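Local coordinates for Rho-related gtp-binding protein RHOD (Homo sapiens, PDB 2J1L) that is a small guanine-nucleotide-binding protein of the Rho branch of the Ras family, holding guanosine-5'-diphosphate and a magnesium ion, at residues C45-L50 / L110-V115; A106-L111 / E205-S210; K147-K152 / E187-L192. All blocks are in the same frame, centred on the assembly; numbering follows the deposited sequence.

Contacts 1 and 3 build the two ends of the nucleotide pocket: 45-50 grips the phosphates of guanosine-5'-diphosphate beside strand 106-114, while 147-152 and 187-192 close on the guanine. Their centres lie about 10 Å apart and they touch directly, most tightly through the salt bridge of D114 OD2 with K147 NZ at 2.6 Å and through L50 packing on C188. Contact 2 takes the other end of the same strand, sharing L110 and L111 with contact 1, but its centre is about 17 Å from that of contact 1 and about 23 Å from that of contact 3. It joins sheet to C-terminal helix away from the ligand.

Contact 1 of 3, residues C45-L50 / L110-V115; sequences CGKTSL and LLCFDV. With MG (magnesium ion), chain C; GDP (guanosine-5'-diphosphate), chain B.
The P-loop of this Ras-family fold, a turn running into helix 47-55, packs here against the C-terminal end of strand 106-114, and C45 and C112 make the middle of the join. C45 SG lies 3.8 Å from C112 CB. Its chi1 of 78° sets the sulfur between the backbone N and the carbonyl carbon, and there it also comes to 3.7 Å from C112 O. C45 CB itself points at the strand and rests on its backbone, 3.7 Å from D114 N. Next to that sulfur, K47 lays its aliphatic stem against the same methylene, CG 3.9 Å from C112 CB, and L50 adds a looser touch with CD2 near C112 SG. The cross-segment contact is thus packing, while the polar groups of the loop turn to guanosine-5'-diphosphate.

G46, at the N-cap position, has a positive phi of 113°, a backbone shape that suits glycine, and its N-H points at the phosphates. Three donors converge on O2B of the nucleotide: the backbone N of G46, that of K47, and K47 NZ at 2.8 Å. The lysine reaches it by bending at chi3 and chi4, so the chain curls round O2B; NZ is also bonded to D42 O. T48 N meets O1B almost straight (164°), and S49 gives both N and OG to O1A. The helix start aimed at these oxygens would probably add to their electrostatic stabilisation. At the strand end, D114 turns its carboxylate to K147 through OD2 and to T116 N through OD1. The magnesium ion sits beyond the beta-phosphate, bound by O1B of the nucleotide, three waters and T48 OG1 at 2.4 Å.

Contact 2 of 3, residues A106-L111 / E205-S210; sequences ASVLLL and EVALSS
V108 turns its chi1 to 60°, which places CG1 between the backbone N and the carbonyl carbon and swings CG2 anti to the N; the two methyls thereby serve two neighbours on the helix. CG1 meets the methyl of A207 at 3.9 Å, and CG2 reaches toward V206 CG1 at 4.2 Å. V206, with its own chi1 at 172°, holds CG1 anti to its backbone N, where it meets V108 CG2.

This is sheet-to-helix packing in the Ras-family alpha/beta fold: the start of strand 106-114 lies under the last turns of helix 196-209, the C-terminal helix. The two short segments run closer to antiparallel than parallel, 134° between their directions, with axes approaching to 6.9 Å. So close a fit goes with the small residue on the helix face: A207 CA lies 5.1 Å from S107 CA, and its CB points at the strand. There it comes down on the backbone rather than on the side chain of S107, whose CB points away from the helix.

Neighbouring strand 34-41 widens the seat, since A207 also touches V35, while V206 leans on P140 in a loop on the other flank. Toward the N-terminal end of the strand, A106 offers its methyl to the helix backbone, CB 4.0 Å from A207 O. The tightest touch is that of A207 CB on the carbonyl oxygen of S107, at 3.5 Å.

Contact 3 of 3, residues K147-K152 / E187-L192; sequences KTDLRK and ECSARL. With GDP (guanosine-5'-diphosphate), chain B.
R151 and E187 meet at about a right angle, with the guanidinium and carboxylate planes 43° apart. The arginine grips end-on with two nitrogens, both bonds nearly straight, NH1 to OE2 short at 2.7 Å and NH2 to OE1 longer at 3.3 Å. Both oxygens lie near the guanidinium plane, yet each is approached from above the carboxylate plane. Y185 OH also bonds OE2, and NH1 has V168 O as a second acceptor. Beside this salt bridge T148 lies obliquely across E187, its CG2 methyl 3.6 Å from CB of the glutamate, while T148 N bonds C188 O.

Further in, D149 reads the N1/N2 edge of the guanine. The two segments carry the base-recognition motifs of the Ras-family fold, the NKxD motif, here with K147 and D149, and the SAK motif, here S189, A190 and R191. The D149 carboxylate takes N1 on OD1 at 2.9 Å and N2 on OD2 at 3.0 Å. A chi1 of 56° tucks it between its own backbone N and carbonyl carbon. S189 steadies it from above its plane: OG donates to OD1 at 2.6 Å, and accepts from L192 N in an ST motif. The extended K147 chain runs along one face of the base, CD 3.5 Å from C4, its NZ going on to D114. R191 sets CB 3.5 Å from N1 and bonds O6 through its backbone N.

Contact 1 of 3, residues C45-L50 / L110-V115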
# COMPACT_ATOMS: atom_id res chain seq x y z
N CYS A 45 8.28 -1.30 -5.86
CA CYS A 45 7.77 -0.21 -5.02
C CYS A 45 7.71 -0.58 -3.54
O CYS A 45 7.43 0.27 -2.71
CB CYS A 45 6.41 0.28 -5.51
SG CYS A 45 5.06 -0.81 -5.03
N GLY A 46 8.01 -1.84 -3.19
CA GLY A 46 8.23 -2.22 -1.79
C GLY A 46 7.19 -3.15 -1.17
O GLY A 46 7.19 -3.35 0.04
N LYS A 47 6.35 -3.75 -2.01
CA LYS A 47 5.24 -4.59 -1.56
C LYS A 47 5.72 -5.81 -0.77
O LYS A 47 5.32 -6.00 0.38
CB LYS A 47 4.38 -5.01 -2.76
CG LYS A 47 3.71 -3.80 -3.51
CD LYS A 47 2.88 -4.17 -4.75
CE LYS A 47 3.51 -5.20 -5.72
NZ LYS A 47 4.76 -4.72 -6.36
N THR A 48 6.59 -6.62 -1.37
CA THR A 48 7.07 -7.84 -0.72
C THR A 48 7.73 -7.51 0.62
O THR A 48 7.54 -8.21 1.60
CB THR A 48 8.04 -8.62 -1.63
OG1 THR A 48 7.46 -8.78 -2.94
CG2 THR A 48 8.34 -10.00 -1.03
N SER A 49 8.48 -6.42 0.65
CA SER A 49 9.20 -5.99 1.86
C SER A 49 8.28 -5.55 2.98
O SER A 49 8.56 -5.77 4.16
CB SER A 49 10.13 -4.84 1.52
OG SER A 49 11.19 -5.34 0.74
N LEU A 50 7.21 -4.89 2.61
CA LEU A 50 6.19 -4.50 3.56
C LEU A 50 5.72 -5.78 4.28
O LEU A 50 5.62 -5.85 5.49
CB LEU A 50 5.05 -3.81 2.80
CG LEU A 50 4.06 -2.91 3.51
CD1 LEU A 50 4.79 -1.71 4.10
CD2 LEU A 50 2.99 -2.47 2.51
N LEU A 110 -4.68 -2.61 -1.21
CA LEU A 110 -3.67 -1.63 -0.89
C LEU A 110 -2.95 -1.34 -2.18
O LEU A 110 -2.19 -2.17 -2.67
CB LEU A 110 -2.68 -2.15 0.14
CG LEU A 110 -3.26 -2.63 1.49
CD1 LEU A 110 -2.11 -3.07 2.43
CD2 LEU A 110 -4.09 -1.53 2.15
N LEU A 111 -3.23 -0.17 -2.75
CA LEU A 111 -2.51 0.35 -3.90
C LEU A 111 -1.24 1.04 -3.42
O LEU A 111 -1.30 2.13 -2.86
CB LEU A 111 -3.37 1.35 -4.66
CG LEU A 111 -4.65 0.84 -5.31
CD1 LEU A 111 -5.03 1.75 -6.52
CD2 LEU A 111 -4.53 -0.62 -5.77
N CYS A 112 -0.09 0.42 -3.67
CA CYS A 112 1.20 0.84 -3.14
C CYS A 112 2.05 1.62 -4.13
O CYS A 112 2.07 1.32 -5.32
CB CYS A 112 2.01 -0.39 -2.73
SG CYS A 112 1.23 -1.33 -1.41
N PHE A 113 2.78 2.61 -3.64
CA PHE A 113 3.82 3.24 -4.46
C PHE A 113 5.04 3.64 -3.63
O PHE A 113 4.94 3.80 -2.42
CB PHE A 113 3.26 4.44 -5.19
CG PHE A 113 2.92 5.58 -4.29
CD1 PHE A 113 1.66 5.67 -3.69
CD2 PHE A 113 3.85 6.58 -4.03
CE1 PHE A 113 1.34 6.72 -2.87
CE2 PHE A 113 3.54 7.63 -3.21
CZ PHE A 113 2.28 7.70 -2.62
N ASP A 114 6.18 3.79 -4.30
CA ASP A 114 7.43 4.24 -3.67
C ASP A 114 7.38 5.77 -3.66
O ASP A 114 7.21 6.39 -4.72
CB ASP A 114 8.59 3.71 -4.53
CG ASP A 114 9.96 4.11 -4.03
OD1 ASP A 114 10.06 5.08 -3.25
OD2 ASP A 114 10.96 3.46 -4.45
N VAL A 115 7.52 6.39 -2.48
CA VAL A 115 7.47 7.87 -2.44
C VAL A 115 8.63 8.57 -3.18
O VAL A 115 8.50 9.75 -3.52
CB VAL A 115 7.35 8.45 -0.99
CG1 VAL A 115 5.99 8.12 -0.41
CG2 VAL A 115 8.48 7.99 -0.09
MG MG C . 7.63 -7.93 -5.13
PB GDP B . 8.21 -5.13 -4.73
O1B GDP B . 7.91 -6.26 -3.80
O2B GDP B . 7.05 -4.21 -4.91
O3B GDP B . 8.62 -5.69 -6.07
O3A GDP B . 9.39 -4.27 -4.09
PA GDP B . 10.38 -5.01 -3.03
O1A GDP B . 9.72 -5.28 -1.69
O2A GDP B . 10.81 -6.32 -3.62
O5' GDP B . 11.58 -3.94 -2.83
C5' GDP B . 12.19 -3.30 -3.94
C4' GDP B . 13.46 -2.59 -3.52
O4' GDP B . 13.23 -1.51 -2.59
C3' GDP B . 14.39 -3.55 -2.78
O3' GDP B . 15.75 -3.12 -2.89
C2' GDP B . 14.00 -3.39 -1.34
O2' GDP B . 15.04 -3.73 -0.44
C1' GDP B . 13.77 -1.90 -1.31
N9 GDP B . 12.86 -1.54 -0.22
C8 GDP B . 11.70 -2.12 0.14
N7 GDP B . 11.14 -1.44 1.18
C5 GDP B . 11.96 -0.42 1.48
C6 GDP B . 11.96 0.67 2.45
O6 GDP B . 11.02 0.82 3.29
N1 GDP B . 13.00 1.50 2.41
C2 GDP B . 14.02 1.38 1.53
N2 GDP B . 15.04 2.27 1.57
N3 GDP B . 14.09 0.40 0.60
C4 GDP B . 13.09 -0.49 0.55
O HOH W 1 5.52 -8.47 -4.88
O HOH W 2 9.54 -8.48 -4.27
O HOH W 3 7.70 -10.07 -4.89

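Contact 2 of 3, residues A106-L111 / E205-S210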
# COMPACT_ATOMS: atom_id res chain seq x y z
N ALA A 106 -14.18 -10.95 3.41
CA ALA A 106 -14.10 -9.46 3.51
C ALA A 106 -12.78 -9.00 2.96
O ALA A 106 -11.76 -9.61 3.25
CB ALA A 106 -14.26 -8.98 4.94
N SER A 107 -12.78 -7.92 2.18
CA SER A 107 -11.62 -7.58 1.37
C SER A 107 -11.24 -6.12 1.39
O SER A 107 -12.02 -5.26 1.78
CB SER A 107 -11.85 -7.99 -0.07
OG SER A 107 -11.75 -9.40 -0.18
N VAL A 108 -10.00 -5.87 0.96
CA VAL A 108 -9.45 -4.52 0.84
C VAL A 108 -8.18 -4.57 0.01
O VAL A 108 -7.42 -5.54 0.04
CB VAL A 108 -9.15 -3.89 2.23
CG1 VAL A 108 -8.14 -4.72 3.01
CG2 VAL A 108 -8.65 -2.44 2.07
N LEU A 109 -7.99 -3.51 -0.77
CA LEU A 109 -6.89 -3.40 -1.72
C LEU A 109 -5.97 -2.31 -1.24
O LEU A 109 -6.45 -1.21 -0.89
CB LEU A 109 -7.41 -2.97 -3.08
CG LEU A 109 -7.97 -4.04 -4.00
CD1 LEU A 109 -8.63 -3.32 -5.14
CD2 LEU A 109 -6.87 -4.98 -4.51
N LEU A 110 -4.68 -2.61 -1.21
CA LEU A 110 -3.67 -1.63 -0.89
C LEU A 110 -2.95 -1.34 -2.18
O LEU A 110 -2.19 -2.17 -2.67
CB LEU A 110 -2.68 -2.15 0.14
CG LEU A 110 -3.26 -2.63 1.49
CD1 LEU A 110 -2.11 -3.07 2.43
CD2 LEU A 110 -4.09 -1.53 2.15
N LEU A 111 -3.23 -0.17 -2.75
CA LEU A 111 -2.51 0.35 -3.90
C LEU A 111 -1.24 1.04 -3.42
O LEU A 111 -1.30 2.13 -2.86
CB LEU A 111 -3.37 1.35 -4.66
CG LEU A 111 -4.65 0.84 -5.31
CD1 LEU A 111 -5.03 1.75 -6.52
CD2 LEU A 111 -4.53 -0.62 -5.77
N GLU A 205 -9.50 -2.80 9.69
CA GLU A 205 -10.64 -2.01 10.14
C GLU A 205 -11.50 -1.66 8.93
O GLU A 205 -12.71 -1.91 8.91
CB GLU A 205 -10.18 -0.75 10.91
CG GLU A 205 -9.96 -1.01 12.43
CD GLU A 205 -9.10 0.06 13.18
OE1 GLU A 205 -7.96 0.37 12.76
OE2 GLU A 205 -9.57 0.55 14.24
N VAL A 206 -10.86 -1.12 7.89
CA VAL A 206 -11.56 -0.79 6.66
C VAL A 206 -12.31 -2.00 6.05
O VAL A 206 -13.49 -1.89 5.72
CB VAL A 206 -10.60 -0.16 5.65
CG1 VAL A 206 -11.28 0.00 4.29
CG2 VAL A 206 -10.12 1.18 6.18
N ALA A 207 -11.64 -3.15 5.91
CA ALA A 207 -12.27 -4.31 5.28
C ALA A 207 -13.52 -4.77 6.03
O ALA A 207 -14.56 -5.04 5.42
CB ALA A 207 -11.28 -5.46 5.19
N LEU A 208 -13.42 -4.82 7.35
CA LEU A 208 -14.52 -5.24 8.20
C LEU A 208 -15.66 -4.21 8.25
O LEU A 208 -16.82 -4.58 8.32
CB LEU A 208 -14.01 -5.58 9.60
CG LEU A 208 -13.13 -6.84 9.60
CD1 LEU A 208 -12.22 -6.91 10.82
CD2 LEU A 208 -13.99 -8.10 9.51
N SER A 209 -15.32 -2.93 8.19
CA SER A 209 -16.34 -1.88 8.20
C SER A 209 -17.23 -1.87 6.95
O SER A 209 -18.33 -1.31 6.99
CB SER A 209 -15.71 -0.50 8.40
OG SER A 209 -14.75 -0.25 7.39
N SER A 210 -16.77 -2.47 5.84
CA SER A 210 -17.65 -2.80 4.70
C SER A 210 -17.78 -4.31 4.47
O SER A 210 -18.66 -4.97 5.03
CB SER A 210 -17.16 -2.12 3.42
OG SER A 210 -15.75 -2.26 3.27

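Contact 3 of 3, residues K147-K152 / E187-L192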
# COMPACT_ATOMS: atom_id res chain seq x y z
N LYS A 147 8.53 3.23 1.56
CA LYS A 147 9.90 3.70 1.61
C LYS A 147 10.01 5.17 2.03
O LYS A 147 10.87 5.90 1.52
CB LYS A 147 10.59 3.51 0.26
CG LYS A 147 10.34 2.19 -0.42
CD LYS A 147 11.45 1.92 -1.45
CE LYS A 147 11.05 0.90 -2.49
NZ LYS A 147 11.82 1.08 -3.76
N THR A 148 9.16 5.60 2.97
CA THR A 148 9.16 7.01 3.43
C THR A 148 10.50 7.45 4.03
O THR A 148 10.79 8.65 4.16
CB THR A 148 8.06 7.26 4.47
OG1 THR A 148 8.23 6.37 5.59
CG2 THR A 148 6.66 7.04 3.85
N ASP A 149 11.34 6.48 4.39
CA ASP A 149 12.68 6.79 4.89
C ASP A 149 13.55 7.49 3.83
O ASP A 149 14.47 8.24 4.18
CB ASP A 149 13.36 5.52 5.39
CG ASP A 149 13.43 4.44 4.34
OD1 ASP A 149 12.35 3.91 3.95
OD2 ASP A 149 14.56 4.11 3.92
N LEU A 150 13.24 7.25 2.56
CA LEU A 150 14.06 7.77 1.46
C LEU A 150 13.86 9.25 1.10
O LEU A 150 14.63 9.79 0.30
CB LEU A 150 13.88 6.89 0.21
CG LEU A 150 14.44 5.46 0.35
CD1 LEU A 150 14.37 4.72 -0.99
CD2 LEU A 150 15.86 5.51 0.88
N ARG A 151 12.86 9.91 1.69
CA ARG A 151 12.75 11.37 1.62
C ARG A 151 13.95 12.03 2.29
O ARG A 151 14.46 13.04 1.80
CB ARG A 151 11.50 11.87 2.33
CG ARG A 151 10.21 11.39 1.74
CD ARG A 151 9.05 12.23 2.24
NE ARG A 151 7.80 11.79 1.62
CZ ARG A 151 6.76 11.28 2.26
NH1 ARG A 151 5.69 10.93 1.57
NH2 ARG A 151 6.75 11.11 3.57
N LYS A 152 14.38 11.48 3.42
CA LYS A 152 15.59 11.96 4.08
C LYS A 152 16.83 11.80 3.17
O LYS A 152 17.79 12.56 3.31
CB LYS A 152 15.80 11.28 5.44
CG LYS A 152 14.91 11.81 6.56
N GLU A 187 1.24 5.89 5.10
CA GLU A 187 2.65 5.84 4.74
C GLU A 187 3.41 5.00 5.74
O GLU A 187 3.06 4.97 6.94
CB GLU A 187 3.25 7.22 4.83
CG GLU A 187 2.82 8.12 3.76
CD GLU A 187 3.50 9.47 3.87
OE1 GLU A 187 4.11 9.76 4.92
OE2 GLU A 187 3.44 10.22 2.88
N CYS A 188 4.48 4.39 5.26
CA CYS A 188 5.31 3.56 6.11
C CYS A 188 6.68 3.41 5.50
O CYS A 188 6.89 3.71 4.33
CB CYS A 188 4.68 2.19 6.22
SG CYS A 188 4.48 1.45 4.60
N SER A 189 7.61 2.94 6.32
CA SER A 189 8.91 2.51 5.88
C SER A 189 9.11 1.10 6.39
O SER A 189 9.15 0.88 7.60
CB SER A 189 10.01 3.42 6.44
OG SER A 189 11.30 2.92 6.10
N ALA A 190 9.22 0.13 5.49
CA ALA A 190 9.50 -1.23 5.89
C ALA A 190 10.92 -1.32 6.45
O ALA A 190 11.20 -2.13 7.32
CB ALA A 190 9.32 -2.17 4.73
N ARG A 191 11.81 -0.46 5.95
CA ARG A 191 13.19 -0.46 6.40
C ARG A 191 13.34 -0.11 7.88
O ARG A 191 14.13 -0.73 8.58
CB ARG A 191 14.02 0.53 5.56
CG ARG A 191 15.49 0.64 5.98
CD ARG A 191 16.24 -0.66 5.69
NE ARG A 191 16.46 -0.82 4.25
CZ ARG A 191 17.63 -0.68 3.63
NH1 ARG A 191 18.74 -0.39 4.31
NH2 ARG A 191 17.70 -0.84 2.31
N LEU A 192 12.60 0.89 8.35
CA LEU A 192 12.68 1.33 9.74
C LEU A 192 11.57 0.75 10.60
O LEU A 192 11.32 1.24 11.69
CB LEU A 192 12.60 2.86 9.81
CG LEU A 192 13.59 3.67 8.98
CD1 LEU A 192 13.30 5.17 9.10
CD2 LEU A 192 15.03 3.36 9.38
PB GDP B . 8.21 -5.13 -4.73
O1B GDP B . 7.91 -6.26 -3.80
O2B GDP B . 7.05 -4.21 -4.91
O3B GDP B . 8.62 -5.69 -6.07
O3A GDP B . 9.39 -4.27 -4.09
PA GDP B . 10.38 -5.01 -3.03
O1A GDP B . 9.72 -5.28 -1.69
O2A GDP B . 10.81 -6.32 -3.62
O5' GDP B . 11.58 -3.94 -2.83
C5' GDP B . 12.19 -3.30 -3.94
C4' GDP B . 13.46 -2.59 -3.52
O4' GDP B . 13.23 -1.51 -2.59
C3' GDP B . 14.39 -3.55 -2.78
O3' GDP B . 15.75 -3.12 -2.89
C2' GDP B . 14.00 -3.39 -1.34
O2' GDP B . 15.04 -3.73 -0.44
C1' GDP B . 13.77 -1.90 -1.31
N9 GDP B . 12.86 -1.54 -0.22
C8 GDP B . 11.70 -2.12 0.14
N7 GDP B . 11.14 -1.44 1.18
C5 GDP B . 11.96 -0.42 1.48
C6 GDP B . 11.96 0.67 2.45
O6 GDP B . 11.02 0.82 3.29
N1 GDP B . 13.00 1.50 2.41
C2 GDP B . 14.02 1.38 1.53
N2 GDP B . 15.04 2.27 1.57
N3 GDP B . 14.09 0.40 0.60
C4 GDP B . 13.09 -0.49 0.55
O HOH W 4 7.54 0.94 3.03